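Local coordinates for uncharacterized protein (Enterococcus faecalis, PDB 3NAT) that is of unknown function, belongs to the DUF3013 family and forms an alpha-beta half sandwich that assembles as two copies, at residues A[7-12]-A[159-163]; A[33-37]-A[78-82]; A[112-116]-A[135-139]. One frame throughout, in Å; residues are numbered along the deposited sequence.

In the fold
Contacts 1 and 2 are neighbours, their centres about 15 Å apart, and they meet directly: Tyr161 OH of contact 1 packs on His35 CA of contact 2 at 3.4 Å, while Leu10 and Tyr161 both rest on Ile37. Contact 1 joins segments near the two ends of the modelled chain, and the other two contacts fall within the sequence between them. Contact 3 is on the opposite side of the chain's centre, with its centre about 24 Å from those of both others. No active site is known. A zinc ion is about 8 Å from the Ser80 side chain in contact 2, and a citrate, probably from the crystallisation liquor, is about 5 Å from that of Trp138 in contact 3.

Contact 1. Residues A[7-12]-A[159-163]; sequences ATMLTY and IAYPS
Met9 and Ala160 join the first turn of helix 9-20 to the C-terminal tail by a backbone bond: Met9 N donates to Ala160 O at 2.9 Å, with an N-H...O angle of 153°. The N-H approaches the carbonyl almost head-on. Thr8 is the N-cap residue, so Met9 N belongs to the opening turn of the helix, and the tail carbonyl engages an amide there. A water accepts from the N of the same Ala160 and donates to Ala7 O, linking the two backbones a second time. Ile159 packs beside this pair with both its branches. Ile159 CG2 lies against the Thr8-Met9 peptide, 3.5 Å from Thr8 C. Ile159 CD1 stands over the middle of the Tyr12 ring, 3.6 Å from the centroid and 7° off the normal, a CH-pi contact; Tyr12 CG is anti to the backbone N (chi1 -171°), which turns that face to the tail. Past Ala160, the edge of the Pro162 ring meets the start of the helix, Pro162 CG lying 3.4 Å from Thr8 OG1 and 3.8 Å from Leu10 CB. The selenium of Met9, a selenomethionine, reaches the rim of Tyr161 near the ring plane, 4.2 Å from Tyr161 CD2. Outer residues fix both phenols: Tyr12 OH bonds Asp105 and Lys101, and Tyr161 OH bonds Trp30 NE1. The contact thus fits between helix 101-125, on the Tyr12 and Ile159 side, and strands 25-31 and 36-46, which receive Leu10, Met9 and Tyr161.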
# COMPACT_ATOMS: atom_id res chain seq x y z
N ALA A 7 23.59 -2.12 -8.00
CA ALA A 7 22.98 -1.73 -6.74
C ALA A 7 21.56 -2.26 -6.62
O ALA A 7 20.85 -2.38 -7.61
CB ALA A 7 22.99 -0.21 -6.59
N THR A 8 21.17 -2.60 -5.39
CA THR A 8 19.78 -2.88 -5.12
C THR A 8 19.25 -1.84 -4.15
O THR A 8 20.02 -1.08 -3.54
CB THR A 8 19.57 -4.28 -4.54
OG1 THR A 8 20.01 -4.34 -3.18
CG2 THR A 8 20.31 -5.27 -5.38
N MSE A 9 17.94 -1.81 -4.00
CA MSE A 9 17.31 -0.77 -3.21
C MSE A 9 17.97 -0.63 -1.85
O MSE A 9 18.29 0.47 -1.41
CB MSE A 9 15.83 -1.08 -3.06
CG MSE A 9 15.09 -1.11 -4.38
SE MSE A 9 13.19 -1.40 -4.14
CE MSE A 9 12.83 0.01 -2.84
N LEU A 10 18.20 -1.76 -1.18
CA LEU A 10 18.77 -1.72 0.15
C LEU A 10 20.14 -1.05 0.17
O LEU A 10 20.41 -0.14 0.95
CB LEU A 10 18.89 -3.13 0.72
CG LEU A 10 18.22 -3.27 2.08
CD1 LEU A 10 18.71 -4.51 2.80
CD2 LEU A 10 18.46 -2.04 2.93
N THR A 11 21.02 -1.51 -0.70
CA THR A 11 22.35 -0.97 -0.70
C THR A 11 22.29 0.46 -1.19
O THR A 11 22.90 1.35 -0.60
CB THR A 11 23.27 -1.82 -1.58
OG1 THR A 11 23.20 -1.36 -2.94
CG2 THR A 11 22.82 -3.26 -1.50
N TYR A 12 21.52 0.69 -2.24
CA TYR A 12 21.46 2.01 -2.83
C TYR A 12 20.98 3.04 -1.83
O TYR A 12 21.53 4.13 -1.72
CB TYR A 12 20.56 2.02 -4.06
CG TYR A 12 20.67 3.33 -4.79
CD1 TYR A 12 19.67 4.28 -4.70
CD2 TYR A 12 21.79 3.64 -5.53
CE1 TYR A 12 19.77 5.48 -5.36
CE2 TYR A 12 21.91 4.83 -6.18
CZ TYR A 12 20.90 5.75 -6.10
OH TYR A 12 21.02 6.95 -6.76
N ILE A 159 16.51 0.09 -10.24
CA ILE A 159 17.30 -0.44 -9.15
C ILE A 159 16.47 -1.48 -8.44
O ILE A 159 15.50 -1.16 -7.76
CB ILE A 159 17.73 0.67 -8.21
CG1 ILE A 159 18.86 1.46 -8.86
CG2 ILE A 159 18.16 0.11 -6.87
CD1 ILE A 159 19.17 2.74 -8.16
N ALA A 160 16.85 -2.73 -8.65
CA ALA A 160 16.02 -3.86 -8.28
C ALA A 160 15.95 -4.08 -6.78
O ALA A 160 16.67 -3.45 -6.01
CB ALA A 160 16.51 -5.10 -8.96
N TYR A 161 15.08 -5.00 -6.39
CA TYR A 161 14.93 -5.38 -5.01
C TYR A 161 15.81 -6.59 -4.73
O TYR A 161 15.89 -7.51 -5.55
CB TYR A 161 13.47 -5.70 -4.74
CG TYR A 161 13.14 -6.15 -3.34
CD1 TYR A 161 13.14 -7.49 -3.01
CD2 TYR A 161 12.81 -5.23 -2.36
CE1 TYR A 161 12.82 -7.91 -1.73
CE2 TYR A 161 12.49 -5.64 -1.08
CZ TYR A 161 12.50 -6.98 -0.77
OH TYR A 161 12.19 -7.39 0.50
N PRO A 162 16.49 -6.58 -3.58
CA PRO A 162 17.39 -7.64 -3.10
C PRO A 162 16.82 -9.05 -3.27
O PRO A 162 15.61 -9.23 -3.37
CB PRO A 162 17.53 -7.30 -1.61
CG PRO A 162 17.42 -5.82 -1.57
CD PRO A 162 16.43 -5.45 -2.64
N SER A 163 17.69 -10.05 -3.29
CA SER A 163 17.27 -11.44 -3.43
C SER A 163 17.87 -12.32 -2.33
O SER A 163 19.01 -12.10 -1.92
CB SER A 163 17.67 -11.98 -4.81
OG SER A 163 17.57 -10.96 -5.79
O HOH W 1 19.31 -3.09 -9.84

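Contact 2. Residues A[33-37]-A[78-82]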
# COMPACT_ATOMS: atom_id res chain seq x y z
N LYS A 33 10.72 -10.96 5.55
CA LYS A 33 9.47 -11.72 5.49
C LYS A 33 8.34 -10.94 4.80
O LYS A 33 7.62 -11.48 3.97
CB LYS A 33 9.01 -12.14 6.89
CG LYS A 33 10.02 -12.96 7.66
CD LYS A 33 9.49 -13.31 9.04
CE LYS A 33 10.47 -14.16 9.83
NZ LYS A 33 10.72 -15.47 9.18
N ASN A 34 8.19 -9.67 5.16
CA ASN A 34 7.09 -8.85 4.67
C ASN A 34 7.42 -8.12 3.38
O ASN A 34 6.60 -7.34 2.88
CB ASN A 34 6.67 -7.85 5.75
CG ASN A 34 5.29 -7.27 5.50
OD1 ASN A 34 4.48 -7.86 4.80
ND2 ASN A 34 5.01 -6.12 6.10
N HIS A 35 8.61 -8.37 2.84
CA HIS A 35 9.01 -7.77 1.57
C HIS A 35 8.94 -6.27 1.64
O HIS A 35 8.33 -5.62 0.79
CB HIS A 35 8.11 -8.27 0.45
CG HIS A 35 8.26 -9.73 0.18
ND1 HIS A 35 9.08 -10.22 -0.81
CD2 HIS A 35 7.73 -10.81 0.80
CE1 HIS A 35 9.03 -11.54 -0.81
NE2 HIS A 35 8.21 -11.92 0.15
N THR A 36 9.59 -5.72 2.66
CA THR A 36 9.40 -4.34 3.01
C THR A 36 10.70 -3.73 3.48
O THR A 36 11.50 -4.39 4.14
CB THR A 36 8.37 -4.24 4.12
OG1 THR A 36 7.25 -3.48 3.65
CG2 THR A 36 8.96 -3.60 5.35
N ILE A 37 10.92 -2.47 3.13
CA ILE A 37 12.13 -1.77 3.56
C ILE A 37 11.72 -0.46 4.19
O ILE A 37 11.12 0.38 3.52
CB ILE A 37 13.04 -1.46 2.38
CG1 ILE A 37 13.69 -2.74 1.84
CG2 ILE A 37 14.10 -0.47 2.79
CD1 ILE A 37 14.57 -2.50 0.60
N GLN A 78 2.04 -6.62 -4.20
CA GLN A 78 1.68 -8.01 -4.45
C GLN A 78 2.03 -8.90 -3.26
O GLN A 78 1.53 -10.01 -3.15
CB GLN A 78 2.39 -8.54 -5.69
CG GLN A 78 2.17 -7.72 -6.94
CD GLN A 78 0.72 -7.69 -7.35
OE1 GLN A 78 -0.04 -8.61 -7.05
NE2 GLN A 78 0.33 -6.63 -8.05
N LYS A 79 2.91 -8.41 -2.39
CA LYS A 79 3.42 -9.21 -1.27
C LYS A 79 3.14 -8.59 0.10
O LYS A 79 2.40 -9.16 0.88
CB LYS A 79 4.93 -9.43 -1.41
CG LYS A 79 5.35 -10.71 -2.11
CD LYS A 79 4.98 -10.70 -3.58
CE LYS A 79 5.95 -11.55 -4.42
NZ LYS A 79 6.04 -12.97 -3.98
N SER A 80 3.73 -7.44 0.39
CA SER A 80 3.68 -6.82 1.71
C SER A 80 2.27 -6.64 2.29
O SER A 80 1.33 -6.29 1.56
CB SER A 80 4.37 -5.46 1.68
OG SER A 80 5.56 -5.50 0.92
N VAL A 81 2.14 -6.88 3.59
CA VAL A 81 0.96 -6.44 4.34
C VAL A 81 1.29 -5.14 5.07
O VAL A 81 2.32 -5.05 5.75
CB VAL A 81 0.47 -7.48 5.36
CG1 VAL A 81 0.76 -7.04 6.78
CG2 VAL A 81 -1.00 -7.67 5.20
N VAL A 82 0.43 -4.13 4.92
CA VAL A 82 0.78 -2.78 5.36
C VAL A 82 -0.39 -1.99 5.90
O VAL A 82 -1.47 -2.01 5.33
CB VAL A 82 1.37 -1.97 4.19
CG1 VAL A 82 1.47 -0.49 4.57
CG2 VAL A 82 2.73 -2.54 3.73
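The turn of the beta-hairpin joining strands 25-31 and 36-46 docks through Asn34 and His35 on Ser80 and Val81, in the loop that follows strand 65-75. The Asn34 amide pairs with the backbone of Val81 much as another peptide unit would. Val81 N donates to Asn34 OD1 at 2.8 Å, in the carbonyl plane and on a lone pair, with an N-H...O angle of 163°. Asn34 ND2 answers with a nearly straight bond to Val81 O at 2.9 Å, its acceptor only 2° out of the amide plane. Two bonds to a single residue hold the amide flat and settle its rotation; CG anti to the backbone N (chi1 -162°) carries it across to the loop. Beside it, Ser80 OG sits between two turn carbonyls, Asn34 O at 2.9 Å and His35 O at 2.8 Å. Which of them its single proton serves is not settled. The same oxygen also bonds Asn76 N, and His35 O has a second partner in Tyr93 OH. One residue on from Asn34, the aliphatic part of Lys79 covers one face of the His35 imidazole, with Lys79 CG 3.7 Å from the ring centroid and close to its normal, a CH-pi contact. His35 itself has left-handed backbone angles, as residues in tight turns often do. Just after the turn, Thr36 OG1 bonds Phe74 O, tying the start of strand 36-46 to strand 65-75. Ile37 packs on helix 9-20, while Val82 N bonds Asp84 of the second subunit, placing the loop at the dimer interface.

Contact 3. Residues A[112-116]-A[135-139]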
# COMPACT_ATOMS: atom_id res chain seq x y z
N LYS A 112 15.33 14.92 2.60
CA LYS A 112 16.19 15.90 3.26
C LYS A 112 15.40 17.17 3.52
O LYS A 112 15.42 17.69 4.62
CB LYS A 112 17.45 16.19 2.44
CG LYS A 112 18.30 17.27 3.06
CD LYS A 112 19.60 17.50 2.31
CE LYS A 112 20.18 18.87 2.67
NZ LYS A 112 20.19 19.11 4.14
N VAL A 113 14.69 17.65 2.50
CA VAL A 113 13.81 18.80 2.64
C VAL A 113 12.84 18.58 3.81
O VAL A 113 12.69 19.43 4.68
CB VAL A 113 12.99 19.01 1.36
CG1 VAL A 113 11.76 19.86 1.62
CG2 VAL A 113 13.83 19.63 0.29
N VAL A 114 12.19 17.42 3.81
CA VAL A 114 11.24 17.08 4.85
C VAL A 114 11.85 17.15 6.26
O VAL A 114 11.20 17.58 7.20
CB VAL A 114 10.62 15.69 4.56
CG1 VAL A 114 9.97 15.10 5.79
CG2 VAL A 114 9.62 15.78 3.44
N LEU A 115 13.10 16.76 6.40
CA LEU A 115 13.73 16.75 7.71
C LEU A 115 14.27 18.12 8.07
O LEU A 115 14.36 18.47 9.24
CB LEU A 115 14.85 15.70 7.76
CG LEU A 115 14.35 14.26 7.67
CD1 LEU A 115 15.45 13.23 7.86
CD2 LEU A 115 13.28 14.04 8.70
N ASP A 116 14.65 18.89 7.06
CA ASP A 116 15.09 20.24 7.31
C ASP A 116 13.89 20.96 7.89
O ASP A 116 13.91 21.42 9.03
CB ASP A 116 15.51 20.93 6.01
CG ASP A 116 16.89 20.53 5.54
OD1 ASP A 116 17.62 19.85 6.29
OD2 ASP A 116 17.24 20.91 4.40
N GLU A 135 4.37 17.56 13.67
CA GLU A 135 4.58 16.34 12.92
C GLU A 135 5.41 16.63 11.68
O GLU A 135 5.84 17.76 11.45
CB GLU A 135 3.24 15.69 12.53
CG GLU A 135 2.30 16.58 11.74
CD GLU A 135 0.94 15.93 11.51
OE1 GLU A 135 -0.02 16.67 11.20
OE2 GLU A 135 0.82 14.69 11.66
N LEU A 136 5.64 15.59 10.89
CA LEU A 136 6.39 15.70 9.66
C LEU A 136 5.41 15.76 8.49
O LEU A 136 4.36 15.11 8.52
CB LEU A 136 7.30 14.50 9.51
CG LEU A 136 8.79 14.72 9.73
CD1 LEU A 136 9.05 15.85 10.69
CD2 LEU A 136 9.45 13.42 10.20
N HIS A 137 5.75 16.53 7.47
CA HIS A 137 4.84 16.70 6.35
C HIS A 137 5.42 16.18 5.06
O HIS A 137 6.45 16.66 4.58
CB HIS A 137 4.42 18.16 6.22
CG HIS A 137 3.82 18.72 7.47
ND1 HIS A 137 2.56 18.38 7.90
CD2 HIS A 137 4.32 19.57 8.39
CE1 HIS A 137 2.30 19.00 9.03
NE2 HIS A 137 3.36 19.73 9.36
N TRP A 138 4.76 15.18 4.49
CA TRP A 138 5.17 14.61 3.23
C TRP A 138 4.16 14.98 2.16
O TRP A 138 3.10 14.38 2.07
CB TRP A 138 5.30 13.10 3.36
CG TRP A 138 5.80 12.45 2.14
CD1 TRP A 138 5.07 12.11 1.03
CD2 TRP A 138 7.14 12.06 1.87
NE1 TRP A 138 5.89 11.53 0.09
CE2 TRP A 138 7.16 11.49 0.59
CE3 TRP A 138 8.34 12.13 2.59
CZ2 TRP A 138 8.33 11.00 0.01
CZ3 TRP A 138 9.49 11.64 2.02
CH2 TRP A 138 9.48 11.08 0.74
N GLU A 139 4.49 15.99 1.36
CA GLU A 139 3.64 16.44 0.26
C GLU A 139 4.02 15.74 -1.02
O GLU A 139 5.02 16.06 -1.65
CB GLU A 139 3.79 17.95 0.05
CG GLU A 139 3.33 18.79 1.20
CD GLU A 139 1.83 18.88 1.28
OE1 GLU A 139 1.17 18.63 0.25
OE2 GLU A 139 1.31 19.21 2.37
O HOH W 2 8.48 18.37 7.38
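Val114, on a regular turn of helix 101-125, faces the extended backbone of His137, the two CA atoms 6.6 Å apart. This is a helix packed against the linker that leads into helix 140-151, within the alpha-beta half sandwich, and the two backbones are bridged by water. One water donates to Val114 O at 2.8 Å and accepts from His137 N at 3.3 Å. Val114 carries most of the apolar contact, its two methyls spreading along the linker. Val114 CG1, anti to the backbone N (chi1 162°), turns toward Leu136 and lies 4.1 Å from Leu136 CG. Val114 CG2 touches His137 O at 3.5 Å and also approaches the indole of Trp138, the two side chains meeting at about a right angle. Leu115 points its CB away from the linker, yet Leu115 CD2 still comes 4.2 Å from Leu136 CD2. Farther out, Leu136 rests on Phe68 and Trp138 on Leu72, both of strand 65-75, so side chains of the linker touch both helix 101-125 and the sheet. Tyr110 and Phe143 set the indole in edge-to-face stacks, and Tyr110 OH bonds the backbone N of Glu139, the N-cap of helix 140-151. On the indole, Val114 CG2 reaches Trp138 CE3, of the six-membered ring, at 4.0 Å.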